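Local structure of beta-galactosidase (Marinomonas sp. ef1, 6Y2K) at the interface of chains A and B. The protein cleaves terminal beta-D-galactose residues from beta-galactosides by hydrolysis, as a cold-active GH42 enzyme that works as a hexamer. Sequence-based numbering; all coordinates share one arbitrary frame. Chains: chain A/B, beta-galactosidase.

Contact 1: the interface of chains A and B. Residues chain A 98-103, 105, 361; chain B 183, 185, 198-204.
Two loops run parallel across the subunit boundary, paired through a beta bridge of A:Gly99 with B:Thr199 in which A:Gly99 N gives a nearly straight hydrogen bond to B:Leu198 O at 2.8 Å. Both loops belong to the GH42 beta-galactosidase region, and the patch is part of the chain contacts of the hexamer. A:Arg98, bent at chi3 (74°), swings its guanidinium across B:Val200 at about a right angle. Its NH2 reaches a lone pair of B:Val200 O at 2.9 Å in a bent bond, tilted out of the guanidinium plane, and CG1 of that valine lies over one face toward its rim. On the edge of the same group, NE holds a water that passes on to B:Thr199 O. A:Ser102 has OG in the crowded position between backbone N and carbonyl carbon (chi1 65°), where it accepts from B:Thr201 N at 2.9 Å. The extended chain of A:Arg103 lies obliquely over the indole of B:Trp183: CD sits over the centre of the indole face, 3.7 Å from the centroid of the six-membered ring, a CH-pi contact, and the guanidinium, turned 21° from the ring plane, has CZ2 over one face toward its rim. A:Gln361 folds at chi2 so that its amide nitrogen NE2 meets B:Glu202 O at 2.9 Å, on a carbonyl lone pair and in the plane of the amide. Its tip faces that of B:Met185, whose CE is 3.4 Å from A:Gln361 OE1. A second water joins A:Gly101 O to B:Asn204 N.

Contact 2: the interface of chains A and B. Residues chain A 287-288, 319-320, 324-328; chain B 429-430, 526-530.
The imidazole of A:His325 is held between two prolines: B:Pro530 puts CB over the centre of one face, 3.7 Å from the ring centroid (CH-pi), and A:Pro324 CB lies toward the rim of the opposite face, with B:Ser430 OG at the edge. The guanidinium of A:Arg288 has A:Leu287 CD2 over one face and, at its edge, A:Thr328 N and B:Asp527 OD1. This is an interface of the hexameric GH42 beta-galactosidase, where strand 521-528 of chain B meets a loop of chain A. The extended arginine grips the carboxylate end-on in a salt bridge. NH1 reaches B:Asp527 OD1 at 2.8 Å, almost straight (175° at H) but from above the carboxylate plane, while NH2 takes the syn lone pair of B:Asp527 OD2 at 2.9 Å. The two planes stand 53° apart. A:Thr328 N also donates to B:Asp527 OD1, at 3.0 Å, so that oxygen accepts from two donors, an environment likely to favour the charged form. NH1 bonds back to A:Thr328 O as well, which, with the two bonds to the carboxylate, would limit the rotation of the guanidinium. An alanine at A:Arg288 would remove the salt bridge and would probably leave B:Asp527 less firmly oriented against A:Thr328. Beyond the aspartate, A:Asn326 and B:Ala528 form an antiparallel bridge, with B:Ala528 N giving a hydrogen bond to A:Asn326 O. A:Asn326 ND2 donates to B:Gln429 O at 2.9 Å. The bent B:Gln429 side chain sends NE2 to a lone pair of A:Val320 O at 3.0 Å, and the same NE2 touches a water that also binds B:Val526 O at 2.7 Å.

Contact 1: the interface of chains A and B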
loop_
_atom_site.group_PDB
_atom_site.type_symbol
_atom_site.label_atom_id
_atom_site.label_comp_id
_atom_site.label_asym_id
_atom_site.label_seq_id
_atom_site.Cartn_x
_atom_site.Cartn_y
_atom_site.Cartn_z
ATOM N N ARG A 98 -11.076 -21.335 -41.221
ATOM C CA ARG A 98 -11.536 -21.862 -39.944
ATOM C C ARG A 98 -12.042 -23.281 -40.195
ATOM O O ARG A 98 -13.154 -23.478 -40.706
ATOM C CB ARG A 98 -12.635 -20.977 -39.361
ATOM C CG ARG A 98 -12.246 -19.513 -39.284
ATOM C CD ARG A 98 -13.184 -18.727 -38.391
ATOM N NE ARG A 98 -12.961 -19.009 -36.972
ATOM C CZ ARG A 98 -13.642 -18.457 -35.971
ATOM N NH1 ARG A 98 -14.615 -17.577 -36.214
ATOM N NH2 ARG A 98 -13.356 -18.788 -34.714
ATOM N N GLY A 99 -11.211 -24.262 -39.841
ATOM C CA GLY A 99 -11.397 -25.635 -40.303
ATOM C C GLY A 99 -12.271 -26.527 -39.442
ATOM O O GLY A 99 -12.623 -26.187 -38.309
ATOM N N PHE A 100 -12.609 -27.678 -40.016
ATOM C CA PHE A 100 -13.186 -28.821 -39.306
ATOM C C PHE A 100 -12.294 -29.298 -38.151
ATOM O O PHE A 100 -11.063 -29.144 -38.185
ATOM C CB PHE A 100 -13.393 -29.973 -40.306
ATOM C CG PHE A 100 -14.175 -31.140 -39.760
ATOM C CD1 PHE A 100 -15.561 -31.186 -39.870
ATOM C CD2 PHE A 100 -13.522 -32.204 -39.162
ATOM C CE1 PHE A 100 -16.286 -32.261 -39.362
ATOM C CE2 PHE A 100 -14.243 -33.281 -38.645
ATOM C CZ PHE A 100 -15.622 -33.309 -38.751
ATOM N N GLY A 101 -12.934 -29.921 -37.160
ATOM C CA GLY A 101 -12.274 -30.497 -35.989
ATOM C C GLY A 101 -12.825 -30.030 -34.651
ATOM O O GLY A 101 -12.424 -30.561 -33.600
ATOM N N SER A 102 -13.710 -29.022 -34.691
ATOM C CA SER A 102 -14.414 -28.507 -33.524
ATOM C C SER A 102 -15.900 -28.398 -33.914
ATOM O O SER A 102 -16.514 -29.429 -34.251
ATOM C CB SER A 102 -13.778 -27.177 -33.046
ATOM O OG SER A 102 -13.914 -26.121 -33.997
ATOM N N ARG A 103 -16.475 -27.199 -33.881
ATOM C CA ARG A 103 -17.865 -26.989 -34.310
ATOM C C ARG A 103 -18.013 -25.624 -34.969
ATOM O O ARG A 103 -17.097 -24.807 -34.905
ATOM C CB ARG A 103 -18.841 -27.123 -33.122
ATOM C CG ARG A 103 -18.584 -26.181 -31.947
ATOM C CD ARG A 103 -19.683 -26.293 -30.893
ATOM N NE ARG A 103 -19.404 -25.477 -29.710
ATOM C CZ ARG A 103 -20.083 -25.534 -28.559
ATOM N NH1 ARG A 103 -21.103 -26.383 -28.380
ATOM N NH2 ARG A 103 -19.725 -24.731 -27.561
ATOM N N HIS A 105 -18.168 -24.789 -38.149
ATOM C CA HIS A 105 -17.266 -24.642 -39.316
ATOM C C HIS A 105 -18.042 -24.377 -40.614
ATOM O O HIS A 105 -18.084 -25.202 -41.527
ATOM C CB HIS A 105 -16.339 -25.868 -39.461
ATOM C CG HIS A 105 -16.994 -27.160 -39.090
ATOM N ND1 HIS A 105 -16.955 -27.658 -37.806
ATOM C CD2 HIS A 105 -17.751 -28.023 -39.809
ATOM C CE1 HIS A 105 -17.630 -28.791 -37.758
ATOM N NE2 HIS A 105 -18.125 -29.037 -38.959
ATOM N N GLN A 361 -14.211 -32.581 -26.053
ATOM C CA GLN A 361 -13.773 -31.258 -25.573
ATOM C C GLN A 361 -14.370 -30.871 -24.210
ATOM O O GLN A 361 -13.729 -30.182 -23.409
ATOM C CB GLN A 361 -14.141 -30.162 -26.603
ATOM C CG GLN A 361 -13.293 -30.103 -27.870
ATOM C CD GLN A 361 -13.745 -31.030 -29.007
ATOM O OE1 GLN A 361 -14.325 -32.099 -28.771
ATOM N NE2 GLN A 361 -13.464 -30.622 -30.249
ATOM N N TRP B 183 -19.917 -33.598 -31.268
ATOM C CA TRP B 183 -19.894 -32.569 -32.310
ATOM C C TRP B 183 -19.744 -33.108 -33.744
ATOM O O TRP B 183 -19.156 -32.454 -34.604
ATOM C CB TRP B 183 -18.801 -31.514 -32.011
ATOM C CG TRP B 183 -19.024 -30.693 -30.770
ATOM C CD1 TRP B 183 -20.158 -30.630 -30.008
ATOM C CD2 TRP B 183 -18.097 -29.766 -30.179
ATOM N NE1 TRP B 183 -19.982 -29.747 -28.966
ATOM C CE2 TRP B 183 -18.730 -29.203 -29.047
ATOM C CE3 TRP B 183 -16.785 -29.382 -30.480
ATOM C CZ2 TRP B 183 -18.099 -28.283 -28.218
ATOM C CZ3 TRP B 183 -16.161 -28.454 -29.662
ATOM C CH2 TRP B 183 -16.817 -27.917 -28.542
ATOM N N MET B 185 -17.826 -35.280 -35.161
ATOM C CA MET B 185 -16.428 -35.289 -35.614
ATOM C C MET B 185 -16.043 -36.562 -36.406
ATOM O O MET B 185 -14.941 -36.622 -36.967
ATOM C CB MET B 185 -15.479 -35.100 -34.421
ATOM C CG MET B 185 -15.425 -33.669 -33.875
ATOM S SD MET B 185 -14.213 -33.403 -32.550
ATOM C CE MET B 185 -14.928 -34.348 -31.204
ATOM N N LEU B 198 -5.781 -24.265 -36.547
ATOM C CA LEU B 198 -6.697 -23.497 -37.405
ATOM C C LEU B 198 -8.135 -24.058 -37.468
ATOM O O LEU B 198 -8.822 -23.933 -38.480
ATOM C CB LEU B 198 -6.103 -23.336 -38.815
ATOM C CG LEU B 198 -4.782 -22.560 -38.878
ATOM C CD1 LEU B 198 -4.240 -22.571 -40.296
ATOM C CD2 LEU B 198 -4.965 -21.131 -38.386
ATOM N N THR B 199 -8.579 -24.665 -36.377
ATOM C CA THR B 199 -9.964 -25.084 -36.234
ATOM C C THR B 199 -10.773 -23.877 -35.760
ATOM O O THR B 199 -10.205 -22.910 -35.255
ATOM C CB THR B 199 -10.087 -26.233 -35.217
ATOM O OG1 THR B 199 -9.436 -25.869 -33.999
ATOM C CG2 THR B 199 -9.441 -27.494 -35.751
ATOM N N VAL B 200 -12.092 -23.929 -35.912
ATOM C CA VAL B 200 -12.963 -22.822 -35.463
ATOM C C VAL B 200 -12.703 -22.511 -33.986
ATOM O O VAL B 200 -12.510 -21.351 -33.598
ATOM C CB VAL B 200 -14.474 -23.156 -35.658
ATOM C CG1 VAL B 200 -15.372 -22.110 -35.003
ATOM C CG2 VAL B 200 -14.821 -23.278 -37.134
ATOM N N THR B 201 -12.749 -23.559 -33.172
ATOM C CA THR B 201 -12.514 -23.461 -31.734
ATOM C C THR B 201 -11.764 -24.720 -31.279
ATOM O O THR B 201 -11.153 -25.395 -32.109
ATOM C CB THR B 201 -13.843 -23.220 -30.970
ATOM O OG1 THR B 201 -13.570 -22.976 -29.587
ATOM C CG2 THR B 201 -14.798 -24.397 -31.094
ATOM N N GLU B 202 -11.799 -25.023 -29.985
ATOM C CA GLU B 202 -11.028 -26.144 -29.402
ATOM C C GLU B 202 -11.179 -27.484 -30.148
ATOM O O GLU B 202 -12.293 -27.996 -30.293
ATOM C CB GLU B 202 -11.403 -26.351 -27.931
ATOM C CG GLU B 202 -10.458 -27.294 -27.193
ATOM C CD GLU B 202 -10.859 -27.581 -25.757
ATOM O OE1 GLU B 202 -12.003 -27.248 -25.349
ATOM O OE2 GLU B 202 -10.013 -28.171 -25.044
ATOM N N ALA B 203 -10.044 -28.054 -30.566
ATOM C CA ALA B 203 -10.006 -29.386 -31.182
ATOM C C ALA B 203 -10.159 -30.463 -30.104
ATOM O O ALA B 203 -9.975 -30.198 -28.914
ATOM C CB ALA B 203 -8.699 -29.589 -31.953
ATOM N N ASN B 204 -10.498 -31.676 -30.524
ATOM C CA ASN B 204 -10.695 -32.790 -29.592
ATOM C C ASN B 204 -9.380 -32.998 -28.833
ATOM O O ASN B 204 -8.330 -33.079 -29.468
ATOM C CB ASN B 204 -11.074 -34.059 -30.370
ATOM C CG ASN B 204 -11.498 -35.222 -29.476
ATOM O OD1 ASN B 204 -11.198 -35.261 -28.279
ATOM N ND2 ASN B 204 -12.185 -36.197 -30.075
HETATM O O HOH W 1 -10.633 -32.546 -33.342
HETATM O O HOH W 2 -10.521 -20.352 -36.245
#

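Contact 2: the interface of chains A and B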
loop_
_atom_site.group_PDB
_atom_site.type_symbol
_atom_site.label_atom_id
_atom_site.label_comp_id
_atom_site.label_asym_id
_atom_site.label_seq_id
_atom_site.Cartn_x
_atom_site.Cartn_y
_atom_site.Cartn_z
ATOM N N LEU A 287 -17.526 -15.292 -7.158
ATOM C CA LEU A 287 -16.907 -16.475 -7.779
ATOM C C LEU A 287 -17.859 -17.651 -8.012
ATOM O O LEU A 287 -17.856 -18.230 -9.084
ATOM C CB LEU A 287 -15.754 -16.982 -6.897
ATOM C CG LEU A 287 -14.994 -18.231 -7.352
ATOM C CD1 LEU A 287 -14.191 -17.937 -8.607
ATOM C CD2 LEU A 287 -14.077 -18.731 -6.251
ATOM N N ARG A 288 -18.642 -18.004 -6.992
ATOM C CA ARG A 288 -19.443 -19.232 -6.999
ATOM C C ARG A 288 -20.931 -19.047 -7.306
ATOM O O ARG A 288 -21.679 -20.043 -7.298
ATOM C CB ARG A 288 -19.272 -19.968 -5.667
ATOM C CG ARG A 288 -17.825 -20.313 -5.330
ATOM C CD ARG A 288 -17.753 -21.348 -4.214
ATOM N NE ARG A 288 -16.379 -21.633 -3.825
ATOM C CZ ARG A 288 -15.524 -22.394 -4.513
ATOM N NH1 ARG A 288 -15.889 -22.971 -5.654
ATOM N NH2 ARG A 288 -14.287 -22.572 -4.054
ATOM N N PRO A 319 -19.557 -27.233 -12.389
ATOM C CA PRO A 319 -18.427 -26.595 -13.072
ATOM C C PRO A 319 -18.446 -26.862 -14.582
ATOM O O PRO A 319 -18.825 -27.965 -15.005
ATOM C CB PRO A 319 -17.200 -27.249 -12.426
ATOM C CG PRO A 319 -17.691 -28.543 -11.884
ATOM C CD PRO A 319 -19.121 -28.305 -11.474
ATOM N N VAL A 320 -18.063 -25.854 -15.370
ATOM C CA VAL A 320 -17.936 -25.984 -16.827
ATOM C C VAL A 320 -16.448 -26.169 -17.225
ATOM O O VAL A 320 -15.577 -26.224 -16.361
ATOM C CB VAL A 320 -18.611 -24.805 -17.574
ATOM C CG1 VAL A 320 -20.091 -24.695 -17.181
ATOM C CG2 VAL A 320 -17.892 -23.481 -17.342
ATOM N N PRO A 324 -11.312 -19.598 -18.341
ATOM C CA PRO A 324 -9.946 -19.787 -17.823
ATOM C C PRO A 324 -9.917 -20.511 -16.469
ATOM O O PRO A 324 -9.063 -21.380 -16.242
ATOM C CB PRO A 324 -9.400 -18.351 -17.715
ATOM C CG PRO A 324 -10.179 -17.575 -18.728
ATOM C CD PRO A 324 -11.541 -18.214 -18.806
ATOM N N HIS A 325 -10.865 -20.183 -15.592
ATOM C CA HIS A 325 -11.011 -20.891 -14.320
ATOM C C HIS A 325 -12.455 -21.326 -14.177
ATOM O O HIS A 325 -13.369 -20.605 -14.599
ATOM C CB HIS A 325 -10.567 -20.005 -13.156
ATOM C CG HIS A 325 -9.332 -19.214 -13.459
ATOM N ND1 HIS A 325 -9.379 -17.907 -13.888
ATOM C CD2 HIS A 325 -8.021 -19.561 -13.445
ATOM C CE1 HIS A 325 -8.149 -17.475 -14.118
ATOM N NE2 HIS A 325 -7.306 -18.459 -13.859
ATOM N N ASN A 326 -12.643 -22.506 -13.584
ATOM C CA ASN A 326 -13.938 -23.183 -13.557
ATOM C C ASN A 326 -14.286 -23.701 -12.155
ATOM O O ASN A 326 -14.162 -24.896 -11.861
ATOM C CB ASN A 326 -13.937 -24.298 -14.597
ATOM C CG ASN A 326 -13.727 -23.762 -16.006
ATOM O OD1 ASN A 326 -14.594 -23.077 -16.554
ATOM N ND2 ASN A 326 -12.556 -24.028 -16.578
ATOM N N PRO A 327 -14.717 -22.788 -11.270
ATOM C CA PRO A 327 -15.061 -23.203 -9.912
ATOM C C PRO A 327 -16.368 -23.986 -9.859
ATOM O O PRO A 327 -17.174 -23.904 -10.787
ATOM C CB PRO A 327 -15.206 -21.867 -9.178
ATOM C CG PRO A 327 -15.698 -20.944 -10.234
ATOM C CD PRO A 327 -14.940 -21.341 -11.463
ATOM N N THR A 328 -16.546 -24.765 -8.790
ATOM C CA THR A 328 -17.837 -25.363 -8.473
ATOM C C THR A 328 -18.799 -24.267 -7.983
ATOM O O THR A 328 -18.383 -23.360 -7.253
ATOM C CB THR A 328 -17.723 -26.436 -7.378
ATOM O OG1 THR A 328 -16.932 -25.945 -6.291
ATOM C CG2 THR A 328 -17.085 -27.715 -7.932
ATOM N N GLN B 429 -7.616 -26.885 -17.390
ATOM C CA GLN B 429 -8.925 -26.819 -16.721
ATOM C C GLN B 429 -9.030 -25.690 -15.673
ATOM O O GLN B 429 -10.111 -25.094 -15.528
ATOM C CB GLN B 429 -9.364 -28.203 -16.204
ATOM C CG GLN B 429 -10.694 -28.261 -15.458
ATOM C CD GLN B 429 -11.901 -27.853 -16.287
ATOM O OE1 GLN B 429 -11.879 -27.880 -17.523
ATOM N NE2 GLN B 429 -12.991 -27.504 -15.597
ATOM N N SER B 430 -7.942 -25.408 -14.951
ATOM C CA SER B 430 -7.682 -24.069 -14.419
ATOM C C SER B 430 -6.457 -23.530 -15.143
ATOM O O SER B 430 -5.432 -24.223 -15.200
ATOM C CB SER B 430 -7.391 -24.090 -12.920
ATOM O OG SER B 430 -6.910 -22.822 -12.501
ATOM N N VAL B 526 -14.364 -31.500 -9.768
ATOM C CA VAL B 526 -13.219 -30.612 -9.556
ATOM C C VAL B 526 -13.653 -29.145 -9.439
ATOM O O VAL B 526 -14.415 -28.652 -10.262
ATOM C CB VAL B 526 -12.217 -30.711 -10.730
ATOM C CG1 VAL B 526 -11.036 -29.762 -10.531
ATOM C CG2 VAL B 526 -11.699 -32.137 -10.896
ATOM N N ASP B 527 -13.128 -28.472 -8.420
ATOM C CA ASP B 527 -13.217 -27.030 -8.232
ATOM C C ASP B 527 -11.889 -26.460 -8.769
ATOM O O ASP B 527 -10.839 -26.601 -8.124
ATOM C CB ASP B 527 -13.427 -26.751 -6.731
ATOM C CG ASP B 527 -13.526 -25.275 -6.379
ATOM O OD1 ASP B 527 -14.027 -24.476 -7.186
ATOM O OD2 ASP B 527 -13.131 -24.906 -5.251
ATOM N N ALA B 528 -11.933 -25.880 -9.972
ATOM C CA ALA B 528 -10.743 -25.396 -10.662
ATOM C C ALA B 528 -10.674 -23.883 -10.486
ATOM O O ALA B 528 -11.570 -23.159 -10.934
ATOM C CB ALA B 528 -10.786 -25.791 -12.128
ATOM N N LEU B 529 -9.613 -23.417 -9.820
ATOM C CA LEU B 529 -9.606 -22.099 -9.177
ATOM C C LEU B 529 -8.644 -21.063 -9.769
ATOM O O LEU B 529 -7.540 -21.409 -10.212
ATOM C CB LEU B 529 -9.281 -22.267 -7.686
ATOM C CG LEU B 529 -10.344 -22.939 -6.813
ATOM C CD1 LEU B 529 -9.761 -23.302 -5.453
ATOM C CD2 LEU B 529 -11.585 -22.067 -6.653
ATOM N N PRO B 530 -9.047 -19.770 -9.732
ATOM C CA PRO B 530 -8.120 -18.701 -10.048
ATOM C C PRO B 530 -7.201 -18.442 -8.857
ATOM O O PRO B 530 -7.480 -18.901 -7.732
ATOM C CB PRO B 530 -9.044 -17.504 -10.291
ATOM C CG PRO B 530 -10.203 -17.747 -9.376
ATOM C CD PRO B 530 -10.363 -19.242 -9.307
HETATM O O HOH W 3 -13.812 -27.583 -12.705
#

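Contact 1 and contact 2 belong to one interface between chains A and B, with the centres of their C-alpha atoms about 23 Å apart. They share no residues. Chain A contributes loops of its beta-galactosidase region to both, whereas chain B offers the segment around 3-10 helix 182-184 and the loop ahead of helix 205-233 to contact 1, but strand 521-528 with the residues just after it and B:Gln429 and B:Ser430, all in the trimerisation region, to contact 2. One subunit is therefore held by two separate parts of its neighbour, which would resist pivoting about either patch and probably contributes to the stability of the hexamer.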